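Local coordinates for collectin placenta 1 (Mus musculus, PDB 2OX9), which binds the leukocyte cell-surface glycan Lewis(x) through a calcium-dependent C-type lectin carbohydrate-recognition domain, at residues E47-I52 and V83-W88; I64-S69 and W75-G80; E70-W75 and P93-S98. All coordinates share one frame; numbering follows the deposited sequence.

From the N terminus, helix 46-54 supplies the first side of contact 1, which closes a 30-residue loop when V83-W88 returns beside it. Contact 2 is nested inside that loop: the 66-67 and 76-77 strands pair as a hairpin, with a short calcium-binding turn between them. Contact 3 starts in this turn, at E70-W75, and ends at P93-S98, so along the chain it crosses both of the others. W75 belongs to contacts 2 and 3, and one calcium ion is common to them. W88 packs against W75 and P93, so the second segment of contact 1 also meets the hairpin and the sugar-binding loop.

Contact 1: residues E47-I52 and V83-W88; sequences EEQQWI and VDYKNW. With CA (calcium ion), chain L.
Y85 is the first residue of the loop 83-88 to meet helix 46-54, and it does so with the phenol end of its side chain against the aliphatic part of Q49. Its ring extends from the loop with CG anti to the backbone N (chi1 164°), and the hydroxyl comes up to the glutamine methylenes: Y85 OH lies 3.2 Å from Q49 CG and 3.4 Å from Q49 CB. The ring itself is approached obliquely, with Q49 CB 3.9 Å from Y85 CE2. The two side chains cross at about a right angle, and a bend in the glutamine (chi2 62°) turns its amide along the loop in the direction of N87.

N87 comes next, its amide plane 54° from that of Q49. The nearest atoms are both donors, Q49 NE2 and N87 ND2 at 3.5 Å, so they cannot bond to each other. A water resolves the mismatch by accepting from both, at 3.0 Å from Q49 NE2 and, weakly, at 3.3 Å from N87 ND2. The other end of the glutamine amide is also engaged, since Q49 OE1 accepts a hydrogen bond from W115 NE1. With only 128 Å² buried between the segments, this is a small contact that rests on one glutamine.

Within the fold, W115 joins the two sides, because its backbone also bonds to that of N87 while its indole holds Q49. Beyond N87, W88 turns to A107 of strand 106-109 and L66 of strand 66-67. On the helix, E48 binds a calcium ion with F42, N44 and E129, and W51 stacks on F12 of strand 10-12. The contact lies between helix 46-54 and the long loop that runs from strand 76-77 to strand 106-109.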
loop_
_atom_site.group_PDB
_atom_site.type_symbol
_atom_site.label_atom_id
_atom_site.label_comp_id
_atom_site.label_asym_id
_atom_site.label_seq_id
_atom_site.Cartn_x
_atom_site.Cartn_y
_atom_site.Cartn_z
ATOM N N GLU A 47 2.597 -5.838 -13.904
ATOM C CA GLU A 47 3.767 -5.069 -14.323
ATOM C C GLU A 47 4.081 -3.980 -13.311
ATOM O O GLU A 47 5.246 -3.743 -12.996
ATOM C CB GLU A 47 3.558 -4.422 -15.692
ATOM C CG GLU A 47 3.361 -5.402 -16.820
ATOM C CD GLU A 47 1.930 -5.432 -17.296
ATOM O OE1 GLU A 47 1.024 -5.635 -16.452
ATOM O OE2 GLU A 47 1.715 -5.250 -18.516
ATOM N N GLU A 48 3.045 -3.320 -12.803
ATOM C CA GLU A 48 3.253 -2.265 -11.816
ATOM C C GLU A 48 3.734 -2.915 -10.514
ATOM O O GLU A 48 4.570 -2.367 -9.802
ATOM C CB GLU A 48 1.951 -1.483 -11.568
ATOM C CG GLU A 48 2.130 -0.282 -10.639
ATOM C CD GLU A 48 0.849 0.510 -10.415
ATOM O OE1 GLU A 48 0.949 1.676 -9.980
ATOM O OE2 GLU A 48 -0.254 -0.028 -10.653
ATOM N N GLN A 49 3.199 -4.096 -10.222
ATOM C CA GLN A 49 3.568 -4.841 -9.018
ATOM C C GLN A 49 5.039 -5.239 -9.039
ATOM O O GLN A 49 5.738 -5.117 -8.035
ATOM C CB GLN A 49 2.711 -6.113 -8.897
ATOM C CG GLN A 49 3.174 -7.084 -7.822
ATOM C CD GLN A 49 3.117 -6.492 -6.432
ATOM O OE1 GLN A 49 2.117 -5.888 -6.035
ATOM N NE2 GLN A 49 4.188 -6.676 -5.671
ATOM N N GLN A 50 5.488 -5.740 -10.184
ATOM C CA GLN A 50 6.867 -6.168 -10.351
ATOM C C GLN A 50 7.836 -5.000 -10.214
ATOM O O GLN A 50 8.882 -5.125 -9.570
ATOM C CB GLN A 50 7.058 -6.814 -11.720
ATOM C CG GLN A 50 7.318 -8.318 -11.686
ATOM C CD GLN A 50 8.512 -8.698 -10.818
ATOM O OE1 GLN A 50 9.618 -8.175 -10.989
ATOM N NE2 GLN A 50 8.293 -9.613 -9.878
ATOM N N TRP A 51 7.494 -3.879 -10.837
ATOM C CA TRP A 51 8.333 -2.683 -10.787
ATOM C C TRP A 51 8.407 -2.193 -9.340
ATOM O O TRP A 51 9.461 -1.762 -8.870
ATOM C CB TRP A 51 7.734 -1.587 -11.670
ATOM C CG TRP A 51 8.579 -0.359 -11.774
ATOM C CD1 TRP A 51 9.669 -0.176 -12.572
ATOM C CD2 TRP A 51 8.421 0.846 -11.026
ATOM N NE1 TRP A 51 10.204 1.075 -12.369
ATOM C CE2 TRP A 51 9.459 1.723 -11.419
ATOM C CE3 TRP A 51 7.506 1.272 -10.055
ATOM C CZ2 TRP A 51 9.607 2.997 -10.875
ATOM C CZ3 TRP A 51 7.656 2.547 -9.510
ATOM C CH2 TRP A 51 8.697 3.391 -9.921
ATOM N N ILE A 52 7.282 -2.259 -8.631
ATOM C CA ILE A 52 7.256 -1.823 -7.242
ATOM C C ILE A 52 8.090 -2.758 -6.374
ATOM O O ILE A 52 8.813 -2.308 -5.477
ATOM C CB ILE A 52 5.810 -1.763 -6.698
ATOM C CG1 ILE A 52 5.107 -0.525 -7.254
ATOM C CG2 ILE A 52 5.811 -1.717 -5.168
ATOM C CD1 ILE A 52 3.642 -0.416 -6.840
ATOM N N VAL A 83 -10.951 -4.175 -5.348
ATOM C CA VAL A 83 -9.712 -4.825 -5.744
ATOM C C VAL A 83 -9.933 -5.716 -6.953
ATOM O O VAL A 83 -10.893 -6.480 -7.001
ATOM C CB VAL A 83 -9.130 -5.694 -4.605
ATOM C CG1 VAL A 83 -8.944 -4.861 -3.382
ATOM C CG2 VAL A 83 -10.052 -6.854 -4.298
ATOM N N ASP A 84 -9.036 -5.598 -7.926
ATOM C CA ASP A 84 -9.080 -6.388 -9.151
ATOM C C ASP A 84 -7.848 -7.290 -9.085
ATOM O O ASP A 84 -7.912 -8.404 -8.563
ATOM C CB ASP A 84 -8.987 -5.470 -10.373
ATOM C CG ASP A 84 -9.169 -6.215 -11.680
ATOM O OD1 ASP A 84 -8.758 -7.394 -11.759
ATOM O OD2 ASP A 84 -9.708 -5.621 -12.637
ATOM N N TYR A 85 -6.731 -6.806 -9.626
ATOM C CA TYR A 85 -5.473 -7.550 -9.578
ATOM C C TYR A 85 -5.172 -7.704 -8.089
ATOM O O TYR A 85 -5.396 -6.772 -7.334
ATOM C CB TYR A 85 -4.339 -6.747 -10.227
ATOM C CG TYR A 85 -2.964 -7.270 -9.875
ATOM C CD1 TYR A 85 -2.419 -8.360 -10.555
ATOM C CD2 TYR A 85 -2.239 -6.724 -8.812
ATOM C CE1 TYR A 85 -1.185 -8.898 -10.187
ATOM C CE2 TYR A 85 -0.997 -7.260 -8.433
ATOM C CZ TYR A 85 -0.485 -8.346 -9.127
ATOM O OH TYR A 85 0.716 -8.894 -8.755
ATOM N N LYS A 86 -4.674 -8.864 -7.675
ATOM C CA LYS A 86 -4.351 -9.099 -6.262
ATOM C C LYS A 86 -3.039 -9.864 -6.148
ATOM O O LYS A 86 -2.674 -10.608 -7.052
ATOM C CB LYS A 86 -5.442 -9.939 -5.584
ATOM C CG LYS A 86 -6.858 -9.593 -5.976
ATOM C CD LYS A 86 -7.849 -10.590 -5.393
ATOM C CE LYS A 86 -9.248 -10.366 -5.975
ATOM N NZ LYS A 86 -10.295 -11.197 -5.313
ATOM N N ASN A 87 -2.342 -9.706 -5.026
ATOM C CA ASN A 87 -1.086 -10.418 -4.830
ATOM C C ASN A 87 -0.897 -10.804 -3.371
ATOM O O ASN A 87 0.188 -10.660 -2.829
ATOM C CB ASN A 87 0.089 -9.552 -5.314
ATOM C CG ASN A 87 1.399 -10.335 -5.425
ATOM O OD1 ASN A 87 1.406 -11.519 -5.772
ATOM N ND2 ASN A 87 2.515 -9.662 -5.157
ATOM N N TRP A 88 -1.963 -11.278 -2.727
ATOM C CA TRP A 88 -1.856 -11.691 -1.332
ATOM C C TRP A 88 -0.942 -12.895 -1.232
ATOM O O TRP A 88 -0.899 -13.715 -2.137
ATOM C CB TRP A 88 -3.208 -12.127 -0.752
ATOM C CG TRP A 88 -4.272 -11.083 -0.746
ATOM C CD1 TRP A 88 -5.345 -11.009 -1.579
ATOM C CD2 TRP A 88 -4.392 -9.989 0.166
ATOM N NE1 TRP A 88 -6.137 -9.936 -1.239
ATOM C CE2 TRP A 88 -5.573 -9.291 -0.171
ATOM C CE3 TRP A 88 -3.619 -9.531 1.240
ATOM C CZ2 TRP A 88 -6.002 -8.156 0.528
ATOM C CZ3 TRP A 88 -4.043 -8.400 1.939
ATOM C CH2 TRP A 88 -5.225 -7.727 1.578
HETATM CA CA CA L . -1.408 2.513 -9.855
HETATM O O HOH W 1 5.687 -9.298 -6.018
HETATM O O HOH W 2 -1.545 3.066 -12.020
HETATM O O HOH W 3 -3.435 3.738 -9.716
#

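Contact 2: residues I64-S69 and W75-G80; sequences IGLTDS and WKWLDG. With CA (calcium ion), chain I.
T67 and K76 form the antiparallel hydrogen-bonded pair of a short hairpin, with T67 N to K76 O and K76 N to T67 O both at 3.1 Å, while L66 and W77 form the adjoining non-hydrogen-bonded pair. G65, the centre of an inverse gamma turn, marks the corner where the strand leaves the main sheet; its O accepts from L78 N at 2.9 Å, a bond bent to 135° at the hydrogen. The same oxygen sits at the edge of the W77 ring, beside CE3.

On the face carrying L66 and W77, the leucine branches between two indoles. L66 CD1 lies over the face of W77, 3.8 Å from the centroid of the six-membered ring, and L66 CG approaches W75 CE3 to 3.5 Å. I64 CD1 meets W77 CH2 obliquely.

D68 covers one face of W75. Its CB stands 3.6 Å from the centroid of the five-membered ring, and its carboxylate is stacked almost parallel to the indole, 11° apart. With CG between the backbone N and carbonyl carbon (chi1 74°), the carboxylate reaches both the ring and a calcium ion, which it chelates through D68 OD1 at 2.7 Å and D68 OD2 at 2.4 Å. E72, N95, E104 and D105 share that metal.

D68 OD2 also accepts from S73 N. Calcium coordination probably offsets the carboxylate's charge and makes its stacking on the electron-rich indole more favourable, while the metal, the S73 N bond and the indole face together would restrict the rotation of the aspartate, with a water adding a link from D68 OD2 to W75 NE1.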
loop_
_atom_site.group_PDB
_atom_site.type_symbol
_atom_site.label_atom_id
_atom_site.label_comp_id
_atom_site.label_asym_id
_atom_site.label_seq_id
_atom_site.Cartn_x
_atom_site.Cartn_y
_atom_site.Cartn_z
ATOM N N ILE A 64 0.104 0.140 1.217
ATOM C CA ILE A 64 -0.427 0.433 -0.116
ATOM C C ILE A 64 -1.863 0.922 0.154
ATOM O O ILE A 64 -2.395 0.686 1.232
ATOM C CB ILE A 64 -0.424 -0.795 -1.077
ATOM C CG1 ILE A 64 -1.292 -1.923 -0.527
ATOM C CG2 ILE A 64 1.022 -1.268 -1.312
ATOM C CD1 ILE A 64 -1.475 -3.068 -1.517
ATOM N N GLY A 65 -2.479 1.607 -0.804
ATOM C CA GLY A 65 -3.812 2.161 -0.576
ATOM C C GLY A 65 -4.995 1.212 -0.632
ATOM O O GLY A 65 -5.969 1.480 -1.345
ATOM N N LEU A 66 -4.929 0.135 0.150
ATOM C CA LEU A 66 -5.969 -0.890 0.175
ATOM C C LEU A 66 -6.419 -1.228 1.594
ATOM O O LEU A 66 -5.584 -1.507 2.456
ATOM C CB LEU A 66 -5.427 -2.165 -0.471
ATOM C CG LEU A 66 -6.438 -3.263 -0.756
ATOM C CD1 LEU A 66 -7.287 -2.802 -1.930
ATOM C CD2 LEU A 66 -5.744 -4.578 -1.097
ATOM N N THR A 67 -7.731 -1.233 1.835
ATOM C CA THR A 67 -8.254 -1.559 3.165
ATOM C C THR A 67 -9.612 -2.247 3.074
ATOM O O THR A 67 -10.260 -2.245 2.015
ATOM C CB THR A 67 -8.469 -0.301 4.048
ATOM O OG1 THR A 67 -9.610 0.422 3.577
ATOM C CG2 THR A 67 -7.261 0.614 4.016
ATOM N N ASP A 68 -10.042 -2.830 4.189
ATOM C CA ASP A 68 -11.345 -3.486 4.256
ATOM C C ASP A 68 -12.008 -3.058 5.567
ATOM O O ASP A 68 -12.691 -3.843 6.232
ATOM C CB ASP A 68 -11.194 -5.020 4.160
ATOM C CG ASP A 68 -10.639 -5.650 5.425
ATOM O OD1 ASP A 68 -9.928 -4.965 6.177
ATOM O OD2 ASP A 68 -10.898 -6.848 5.662
ATOM N N SER A 69 -11.786 -1.794 5.928
ATOM C CA SER A 69 -12.343 -1.208 7.144
ATOM C C SER A 69 -13.837 -0.954 7.005
ATOM O O SER A 69 -14.584 -1.089 7.970
ATOM C CB SER A 69 -11.658 0.122 7.469
ATOM O OG SER A 69 -10.284 -0.060 7.755
ATOM N N TRP A 75 -12.202 -5.755 0.242
ATOM C CA TRP A 75 -11.044 -4.905 -0.005
ATOM C C TRP A 75 -11.204 -3.947 -1.176
ATOM O O TRP A 75 -11.584 -4.351 -2.265
ATOM C CB TRP A 75 -9.795 -5.781 -0.205
ATOM C CG TRP A 75 -9.379 -6.493 1.044
ATOM C CD1 TRP A 75 -9.829 -7.705 1.490
ATOM C CD2 TRP A 75 -8.456 -6.018 2.034
ATOM N NE1 TRP A 75 -9.242 -8.012 2.695
ATOM C CE2 TRP A 75 -8.395 -6.996 3.052
ATOM C CE3 TRP A 75 -7.674 -4.861 2.159
ATOM C CZ2 TRP A 75 -7.583 -6.852 4.181
ATOM C CZ3 TRP A 75 -6.870 -4.718 3.280
ATOM C CH2 TRP A 75 -6.830 -5.712 4.279
ATOM N N LYS A 76 -10.907 -2.671 -0.942
ATOM C CA LYS A 76 -11.026 -1.653 -1.977
ATOM C C LYS A 76 -9.886 -0.664 -1.844
ATOM O O LYS A 76 -9.328 -0.495 -0.766
ATOM C CB LYS A 76 -12.331 -0.858 -1.825
ATOM C CG LYS A 76 -13.603 -1.677 -1.729
ATOM C CD LYS A 76 -14.773 -0.757 -1.405
ATOM C CE LYS A 76 -16.085 -1.515 -1.338
ATOM N NZ LYS A 76 -17.227 -0.588 -1.076
ATOM N N TRP A 77 -9.560 0.000 -2.943
ATOM C CA TRP A 77 -8.510 1.010 -2.934
ATOM C C TRP A 77 -9.129 2.271 -2.336
ATOM O O TRP A 77 -10.356 2.415 -2.293
ATOM C CB TRP A 77 -8.009 1.262 -4.356
ATOM C CG TRP A 77 -7.357 0.047 -4.967
ATOM C CD1 TRP A 77 -7.888 -0.786 -5.918
ATOM C CD2 TRP A 77 -6.076 -0.498 -4.629
ATOM N NE1 TRP A 77 -7.018 -1.815 -6.188
ATOM C CE2 TRP A 77 -5.898 -1.664 -5.411
ATOM C CE3 TRP A 77 -5.060 -0.118 -3.738
ATOM C CZ2 TRP A 77 -4.745 -2.451 -5.328
ATOM C CZ3 TRP A 77 -3.912 -0.902 -3.655
ATOM C CH2 TRP A 77 -3.767 -2.056 -4.449
ATOM N N LEU A 78 -8.293 3.178 -1.861
ATOM C CA LEU A 78 -8.777 4.395 -1.239
ATOM C C LEU A 78 -9.790 5.183 -2.061
ATOM O O LEU A 78 -10.642 5.883 -1.500
ATOM C CB LEU A 78 -7.596 5.288 -0.887
ATOM C CG LEU A 78 -6.697 4.678 0.182
ATOM C CD1 LEU A 78 -5.615 5.675 0.548
ATOM C CD2 LEU A 78 -7.524 4.325 1.405
ATOM N N ASP A 79 -9.705 5.067 -3.381
ATOM C CA ASP A 79 -10.616 5.784 -4.261
ATOM C C ASP A 79 -11.926 5.022 -4.444
ATOM O O ASP A 79 -12.698 5.311 -5.355
ATOM C CB ASP A 79 -9.959 6.020 -5.618
ATOM C CG ASP A 79 -9.900 4.766 -6.466
ATOM O OD1 ASP A 79 -10.064 3.651 -5.922
ATOM O OD2 ASP A 79 -9.679 4.904 -7.686
ATOM N N GLY A 80 -12.161 4.041 -3.577
ATOM C CA GLY A 80 -13.387 3.267 -3.643
ATOM C C GLY A 80 -13.435 2.122 -4.634
ATOM O O GLY A 80 -14.383 1.338 -4.613
HETATM CA CA CA I . -9.805 -7.099 7.793
HETATM O O HOH W 4 -10.126 -9.918 5.130
HETATM O O HOH W 5 -8.344 -9.198 7.139
#

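Contact 3: residues E70-W75 and P93-S98; sequences EQESEW and PDNWGS. With CA (calcium ion), chain I; CA (calcium ion), chain K; CA (calcium ion), chain J; GAL (beta-D-galactopyranose), chain E.
The carboxylate of E72 and the amide of N95 come from opposite directions, their planes 40° apart, and meet through a shared calcium ion. E72 OE2 and N95 OD1 are only 2.8 Å apart because both bind this ion. The glutamate chelates it through E72 OE1 at 2.6 Å and E72 OE2 at 2.4 Å, and the asparagine adds N95 OD1 at 2.5 Å. Of the other flat groups, the W96 ring has galactose O6 over the centre of one face, 3.7 Å above its plane, and the W75 ring is met obliquely by P93, whose CG lies 3.7 Å from W75 NE1.

A bend in the E72 chain (chi2 57°) sets the carboxylate across two metals: E72 OE1 also binds a second calcium at 2.3 Å, a site to which D105 and P102 contribute. The glutamate thus bridges neighbouring ions, and the type II turn from Q71 to E74 presents it to them. D68, E104 and D105 complete the protein ligands of the first ion.

Q92, P93 and D94 form the QPD sequence of galactose-type C-type lectins, with a cis peptide bond before the proline. D94 OD1 binds the sugar-site calcium at 2.5 Å, alongside Q92, E104, N116 and D117. Galactose coordinates the same ion through O3 and O4, and N116 ND2 is hydrogen-bonded to the sugar. D94 OD2 lies close to O4, while W96 packs C6 and O6 of the galactose against its indole.

The backbone N of W96 makes a weak hydrogen bond back to D94 OD1. W96 is itself the second residue of a type II turn from N95 to S98, which S98 N to N95 O closes weakly.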
loop_
_atom_site.group_PDB
_atom_site.type_symbol
_atom_site.label_atom_id
_atom_site.label_comp_id
_atom_site.label_asym_id
_atom_site.label_seq_id
_atom_site.Cartn_x
_atom_site.Cartn_y
_atom_site.Cartn_z
ATOM N N GLU A 70 -14.258 -0.571 5.804
ATOM C CA GLU A 70 -15.663 -0.283 5.532
ATOM C C GLU A 70 -16.507 -1.526 5.791
ATOM O O GLU A 70 -17.552 -1.458 6.441
ATOM C CB GLU A 70 -15.838 0.162 4.076
ATOM C CG GLU A 70 -16.774 1.348 3.888
ATOM C CD GLU A 70 -17.144 1.590 2.427
ATOM O OE1 GLU A 70 -16.229 1.729 1.581
ATOM O OE2 GLU A 70 -18.358 1.645 2.126
ATOM N N GLN A 71 -16.048 -2.657 5.271
ATOM C CA GLN A 71 -16.740 -3.929 5.439
ATOM C C GLN A 71 -15.707 -5.049 5.384
ATOM O O GLN A 71 -15.104 -5.301 4.343
ATOM C CB GLN A 71 -17.779 -4.121 4.332
ATOM C CG GLN A 71 -18.759 -5.257 4.583
ATOM C CD GLN A 71 -19.850 -5.334 3.527
ATOM O OE1 GLN A 71 -20.562 -4.357 3.276
ATOM N NE2 GLN A 71 -19.989 -6.502 2.905
ATOM N N GLU A 72 -15.501 -5.709 6.519
ATOM C CA GLU A 72 -14.534 -6.797 6.613
ATOM C C GLU A 72 -14.579 -7.723 5.394
ATOM O O GLU A 72 -15.653 -8.134 4.949
ATOM C CB GLU A 72 -14.786 -7.592 7.900
ATOM C CG GLU A 72 -13.772 -8.685 8.201
ATOM C CD GLU A 72 -12.344 -8.162 8.287
ATOM O OE1 GLU A 72 -12.147 -7.054 8.823
ATOM O OE2 GLU A 72 -11.421 -8.869 7.830
ATOM N N SER A 73 -13.396 -8.026 4.861
ATOM C CA SER A 73 -13.219 -8.900 3.699
ATOM C C SER A 73 -13.541 -8.281 2.349
ATOM O O SER A 73 -13.334 -8.908 1.311
ATOM C CB SER A 73 -14.012 -10.196 3.869
ATOM O OG SER A 73 -13.399 -11.023 4.842
ATOM N N GLU A 74 -14.048 -7.055 2.364
ATOM C CA GLU A 74 -14.376 -6.346 1.131
ATOM C C GLU A 74 -13.264 -5.327 0.919
ATOM O O GLU A 74 -13.359 -4.188 1.371
ATOM C CB GLU A 74 -15.729 -5.644 1.281
ATOM C CG GLU A 74 -16.226 -4.908 0.045
ATOM C CD GLU A 74 -17.642 -4.380 0.230
ATOM O OE1 GLU A 74 -18.129 -3.634 -0.646
ATOM O OE2 GLU A 74 -18.272 -4.716 1.256
ATOM N N TRP A 75 -12.202 -5.755 0.242
ATOM C CA TRP A 75 -11.044 -4.905 -0.005
ATOM C C TRP A 75 -11.204 -3.947 -1.176
ATOM O O TRP A 75 -11.584 -4.351 -2.265
ATOM C CB TRP A 75 -9.795 -5.781 -0.205
ATOM C CG TRP A 75 -9.379 -6.493 1.044
ATOM C CD1 TRP A 75 -9.829 -7.705 1.490
ATOM C CD2 TRP A 75 -8.456 -6.018 2.034
ATOM N NE1 TRP A 75 -9.242 -8.012 2.695
ATOM C CE2 TRP A 75 -8.395 -6.996 3.052
ATOM C CE3 TRP A 75 -7.674 -4.861 2.159
ATOM C CZ2 TRP A 75 -7.583 -6.852 4.181
ATOM C CZ3 TRP A 75 -6.870 -4.718 3.280
ATOM C CH2 TRP A 75 -6.830 -5.712 4.279
ATOM N N PRO A 93 -5.520 -12.574 3.147
ATOM C CA PRO A 93 -5.564 -11.874 4.438
ATOM C C PRO A 93 -6.146 -12.770 5.526
ATOM O O PRO A 93 -7.086 -13.516 5.275
ATOM C CB PRO A 93 -6.442 -10.657 4.142
ATOM C CG PRO A 93 -7.371 -11.163 3.078
ATOM C CD PRO A 93 -6.465 -11.967 2.187
ATOM N N ASP A 94 -5.590 -12.702 6.731
ATOM C CA ASP A 94 -6.080 -13.560 7.804
ATOM C C ASP A 94 -6.818 -12.835 8.927
ATOM O O ASP A 94 -7.342 -13.479 9.837
ATOM C CB ASP A 94 -4.920 -14.379 8.384
ATOM C CG ASP A 94 -3.831 -13.511 8.987
ATOM O OD1 ASP A 94 -3.904 -12.272 8.852
ATOM O OD2 ASP A 94 -2.894 -14.072 9.599
ATOM N N ASN A 95 -6.852 -11.506 8.864
ATOM C CA ASN A 95 -7.536 -10.687 9.870
ATOM C C ASN A 95 -7.142 -11.113 11.289
ATOM O O ASN A 95 -7.985 -11.227 12.177
ATOM C CB ASN A 95 -9.054 -10.811 9.684
ATOM C CG ASN A 95 -9.808 -9.574 10.148
ATOM O OD1 ASN A 95 -9.439 -8.443 9.819
ATOM N ND2 ASN A 95 -10.881 -9.785 10.901
ATOM N N TRP A 96 -5.851 -11.341 11.486
ATOM C CA TRP A 96 -5.316 -11.780 12.770
ATOM C C TRP A 96 -5.775 -10.896 13.925
ATOM O O TRP A 96 -5.759 -9.668 13.824
ATOM C CB TRP A 96 -3.788 -11.785 12.696
ATOM C CG TRP A 96 -3.116 -12.683 13.679
ATOM C CD1 TRP A 96 -2.312 -12.307 14.714
ATOM C CD2 TRP A 96 -3.145 -14.116 13.691
ATOM N NE1 TRP A 96 -1.833 -13.418 15.370
ATOM C CE2 TRP A 96 -2.329 -14.542 14.762
ATOM C CE3 TRP A 96 -3.781 -15.083 12.898
ATOM C CZ2 TRP A 96 -2.129 -15.895 15.063
ATOM C CZ3 TRP A 96 -3.583 -16.432 13.198
ATOM C CH2 TRP A 96 -2.760 -16.823 14.273
ATOM N N GLY A 97 -6.200 -11.532 15.014
ATOM C CA GLY A 97 -6.640 -10.800 16.190
ATOM C C GLY A 97 -8.057 -10.252 16.188
ATOM O O GLY A 97 -8.409 -9.440 17.048
ATOM N N SER A 98 -8.875 -10.689 15.234
ATOM C CA SER A 98 -10.252 -10.215 15.140
ATOM C C SER A 98 -11.052 -10.541 16.399
ATOM O O SER A 98 -12.061 -9.902 16.680
ATOM C CB SER A 98 -10.946 -10.840 13.925
ATOM O OG SER A 98 -10.942 -12.257 14.006
HETATM CA CA CA I . -9.805 -7.099 7.793
HETATM CA CA CA K . -11.951 -5.398 10.427
HETATM CA CA CA J . -2.218 -10.633 8.040
HETATM C C1 GAL E . 2.374 -11.813 10.738
HETATM C C2 GAL E . 1.606 -10.801 9.895
HETATM C C3 GAL E . 0.166 -10.666 10.397
HETATM C C4 GAL E . -0.505 -12.039 10.506
HETATM C C5 GAL E . 0.376 -13.008 11.310
HETATM C C6 GAL E . -0.184 -14.418 11.330
HETATM O O2 GAL E . 2.251 -9.540 9.970
HETATM O O3 GAL E . -0.566 -9.858 9.493
HETATM O O4 GAL E . -0.733 -12.560 9.208
HETATM O O5 GAL E . 1.698 -13.081 10.729
HETATM O O6 GAL E . 0.450 -15.207 12.327
HETATM O O HOH W 5 -8.344 -9.198 7.139
HETATM O O HOH W 6 -13.192 -7.223 11.628
HETATM O O HOH W 7 -13.356 -4.671 9.016
#